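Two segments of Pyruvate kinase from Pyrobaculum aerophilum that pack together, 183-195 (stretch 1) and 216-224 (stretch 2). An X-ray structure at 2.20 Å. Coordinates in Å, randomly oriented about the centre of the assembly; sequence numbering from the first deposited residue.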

# COMPACT_ATOMS: atom_id res chain seq x y z
N ASP A 183 -11.98 32.59 -37.48
CA ASP A 183 -12.03 31.14 -37.32
C ASP A 183 -13.25 30.58 -38.06
O ASP A 183 -13.13 29.63 -38.84
N VAL A 184 -14.41 31.19 -37.79
CA VAL A 184 -15.66 30.93 -38.50
C VAL A 184 -15.44 30.93 -40.02
O VAL A 184 -15.87 30.00 -40.71
N GLU A 185 -14.75 31.95 -40.52
CA GLU A 185 -14.41 32.08 -41.94
C GLU A 185 -13.50 30.95 -42.43
O GLU A 185 -13.71 30.41 -43.51
N ALA A 186 -12.47 30.62 -41.64
CA ALA A 186 -11.52 29.56 -42.01
C ALA A 186 -12.14 28.16 -42.01
O ALA A 186 -11.80 27.33 -42.84
N LEU A 187 -13.07 27.92 -41.09
CA LEU A 187 -13.75 26.63 -41.03
C LEU A 187 -14.74 26.38 -42.19
O LEU A 187 -14.89 25.24 -42.65
N LYS A 188 -15.41 27.42 -42.67
CA LYS A 188 -16.30 27.16 -43.81
C LYS A 188 -15.57 27.17 -45.15
O LYS A 188 -15.98 26.48 -46.08
N ALA A 189 -14.47 27.90 -45.22
CA ALA A 189 -13.57 27.84 -46.37
C ALA A 189 -13.07 26.42 -46.63
O ALA A 189 -12.84 26.03 -47.77
N ILE A 190 -12.91 25.65 -45.55
CA ILE A 190 -12.29 24.33 -45.60
C ILE A 190 -13.32 23.20 -45.47
O ILE A 190 -13.02 22.04 -45.71
N SER A 191 -14.56 23.58 -45.15
CA SER A 191 -15.69 22.65 -45.05
C SER A 191 -15.95 21.67 -46.20
O SER A 191 -16.51 20.60 -45.95
N PRO A 192 -15.58 22.01 -47.46
CA PRO A 192 -15.68 20.96 -48.49
C PRO A 192 -14.82 19.70 -48.23
O PRO A 192 -15.17 18.62 -48.71
N ILE A 193 -13.74 19.83 -47.46
CA ILE A 193 -12.85 18.68 -47.17
C ILE A 193 -12.90 18.25 -45.68
O ILE A 193 -11.97 17.66 -45.14
N ARG A 194 -14.04 18.54 -45.06
CA ARG A 194 -14.23 18.33 -43.64
C ARG A 194 -14.16 16.87 -43.21
O ARG A 194 -13.89 16.58 -42.04
N ASP A 195 -14.42 15.95 -44.15
CA ASP A 195 -14.41 14.53 -43.82
C ASP A 195 -12.97 13.99 -43.66
O ASP A 195 -12.75 12.91 -43.11
N SER A 216 -20.38 23.49 -31.45
CA SER A 216 -21.65 23.76 -32.16
C SER A 216 -21.41 24.22 -33.58
O SER A 216 -22.12 23.80 -34.49
N LEU A 217 -20.44 25.11 -33.77
CA LEU A 217 -20.05 25.52 -35.11
C LEU A 217 -19.58 24.35 -35.98
O LEU A 217 -19.98 24.25 -37.15
N LEU A 218 -18.73 23.48 -35.43
CA LEU A 218 -18.19 22.33 -36.16
C LEU A 218 -19.30 21.37 -36.56
O LEU A 218 -19.31 20.84 -37.68
N THR A 219 -20.24 21.17 -35.64
CA THR A 219 -21.45 20.38 -35.89
C THR A 219 -22.34 21.03 -36.97
O THR A 219 -22.75 20.36 -37.92
N GLU A 220 -22.61 22.33 -36.83
CA GLU A 220 -23.37 23.08 -37.84
C GLU A 220 -22.80 22.88 -39.25
O GLU A 220 -23.54 22.79 -40.23
N LEU A 221 -21.47 22.80 -39.34
CA LEU A 221 -20.77 22.77 -40.62
C LEU A 221 -20.49 21.36 -41.12
O LEU A 221 -19.87 21.18 -42.16
N GLY A 222 -20.98 20.37 -40.38
CA GLY A 222 -20.85 18.96 -40.76
C GLY A 222 -19.51 18.31 -40.45
O GLY A 222 -19.22 17.24 -40.98
N PHE A 223 -18.69 18.93 -39.62
CA PHE A 223 -17.45 18.30 -39.19
C PHE A 223 -17.73 17.18 -38.20
O PHE A 223 -18.66 17.28 -37.39
N GLN A 224 -16.92 16.13 -38.26
CA GLN A 224 -16.92 15.09 -37.23
C GLN A 224 -15.51 14.98 -36.64
O GLN A 224 -14.85 13.95 -36.75

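The most unusual feature of this contact is the way Arg194 lies along the end of stretch 2. Its CB sits over the face of the Phe223 ring, 3.5 Å from the centroid and 8° off the ring normal, a CH-pi contact. Chi1 is p, and chi2 and chi3 are both t, so the chain runs extended past the backbone of Leu221 and Gly222. Arg194 CD comes 3.2 Å from Leu221 O and 3.1 Å from Gly222 O. The guanidinium has Leu221 O over one face and Gly222 O near its plane. Arg194 NH1 turns back to its own stretch and donates to Ser191 O at 2.8 Å.

Gly222 makes room for this arrangement. It closes the helix in a Schellman motif with positive phi, which favours glycine. An ideal CB here would lie 2.7 Å from Arg194 NE, a clash.

Phe223 (chi1 m) starts sideways, but its ring reaches stretch 1. Ser191 OG and Leu187 O lie near the ring plane, with Ser191 OG 3.2 Å from Phe223 CE1. Ser191, also m, donates from OG to Leu187 O at 2.5 Å, so its hydroxyl is satisfied within stretch 1.

The apolar part of the contact centres on Leu187, which points toward stretch 2. Its chi1 and chi2 are both off the usual wells. Leu187 CG packs 3.9 Å from Leu218 CD2, and Leu187 CB lies 4.0 Å from Leu221 CD1. Leu218 and Leu221 are both m, t; each leaves its backbone sideways and brings its end nearer. Leu217 (t, p) points toward stretch 1, where its CD2 meets Val184 CG2 at 3.9 Å. Val184 is t.

No clear direct hydrogen bond crosses between the stretches. Water 1 bridges them instead, donating to Arg194 O at 2.6 Å and accepting from Gln224 N at 2.7 Å.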

# COMPACT_ATOMS: atom_id res chain seq x y z
CB ASP A 183 -12.04 30.74 -35.83
CG ASP A 183 -10.70 30.99 -35.13
OD1 ASP A 183 -9.67 31.17 -35.82
OD2 ASP A 183 -10.68 30.99 -33.88
CB VAL A 184 -16.76 31.96 -38.10
CG1 VAL A 184 -18.01 31.83 -38.98
CG2 VAL A 184 -17.13 31.82 -36.62
CB GLU A 185 -13.76 33.44 -42.24
CG GLU A 185 -14.70 34.66 -42.14
CD GLU A 185 -14.04 35.99 -42.58
OE1 GLU A 185 -14.58 36.62 -43.52
OE2 GLU A 185 -13.00 36.40 -41.99
CB ALA A 186 -10.28 29.61 -41.09
CB LEU A 187 -14.42 26.44 -39.66
CG LEU A 187 -13.74 25.52 -38.62
CD1 LEU A 187 -12.35 25.02 -39.00
CD2 LEU A 187 -13.73 26.15 -37.24
CB LYS A 188 -17.60 27.98 -43.80
CG LYS A 188 -17.57 29.30 -43.10
CD LYS A 188 -18.95 29.57 -42.52
CE LYS A 188 -19.25 31.06 -42.49
NZ LYS A 188 -20.69 31.32 -42.20
CB ALA A 189 -12.39 28.78 -46.18
CB ILE A 190 -11.11 24.23 -44.57
CG1 ILE A 190 -9.81 24.73 -45.21
CG2 ILE A 190 -10.91 22.84 -44.01
CD1 ILE A 190 -9.46 26.17 -44.87
CB SER A 191 -16.99 23.42 -44.73
OG SER A 191 -16.93 23.91 -43.40
CB PRO A 192 -15.21 21.67 -49.77
CG PRO A 192 -15.42 23.14 -49.49
CD PRO A 192 -15.13 23.30 -48.03
CB ILE A 193 -11.39 18.96 -47.66
CG1 ILE A 193 -10.82 20.22 -47.01
CG2 ILE A 193 -11.37 19.12 -49.19
CD1 ILE A 193 -9.31 20.25 -46.96
CB ARG A 194 -15.57 18.91 -43.21
CG ARG A 194 -16.74 18.31 -43.94
CD ARG A 194 -18.03 18.79 -43.36
NE ARG A 194 -19.19 18.23 -44.05
CZ ARG A 194 -19.75 18.79 -45.12
NH1 ARG A 194 -19.24 19.90 -45.62
NH2 ARG A 194 -20.81 18.24 -45.68
CB ASP A 195 -15.26 13.74 -44.83
CG ASP A 195 -16.77 13.81 -44.52
OD1 ASP A 195 -17.14 14.14 -43.36
OD2 ASP A 195 -17.59 13.53 -45.42
CB SER A 216 -22.49 24.83 -31.44
OG SER A 216 -22.45 24.67 -30.05
CB LEU A 217 -18.99 26.63 -35.06
CG LEU A 217 -18.49 27.06 -36.44
CD1 LEU A 217 -19.61 27.74 -37.25
CD2 LEU A 217 -17.24 27.96 -36.34
CB LEU A 218 -17.11 21.59 -35.36
CG LEU A 218 -15.76 22.31 -35.15
CD1 LEU A 218 -14.87 21.60 -34.11
CD2 LEU A 218 -15.01 22.48 -36.47
CB THR A 219 -22.23 20.18 -34.58
OG1 THR A 219 -21.38 19.51 -33.64
CG2 THR A 219 -23.49 19.32 -34.81
CB GLU A 220 -23.40 24.58 -37.50
CG GLU A 220 -24.24 25.44 -38.47
CD GLU A 220 -23.69 26.86 -38.65
OE1 GLU A 220 -23.05 27.40 -37.72
OE2 GLU A 220 -23.91 27.45 -39.74
CB LEU A 221 -19.48 23.59 -40.53
CG LEU A 221 -19.64 25.10 -40.44
CD1 LEU A 221 -18.32 25.76 -40.08
CD2 LEU A 221 -20.22 25.67 -41.75
CB PHE A 223 -16.50 19.31 -38.52
CG PHE A 223 -15.77 20.19 -39.50
CD1 PHE A 223 -16.42 21.26 -40.12
CD2 PHE A 223 -14.43 19.95 -39.79
CE1 PHE A 223 -15.74 22.08 -41.01
CE2 PHE A 223 -13.74 20.77 -40.68
CZ PHE A 223 -14.41 21.84 -41.29
CB GLN A 224 -17.38 13.75 -37.80
CG GLN A 224 -18.82 13.76 -38.31
CD GLN A 224 -19.12 12.60 -39.25
OE1 GLN A 224 -19.88 12.75 -40.20
NE2 GLN A 224 -18.52 11.45 -38.98
O HOH W 1 -14.65 15.98 -39.66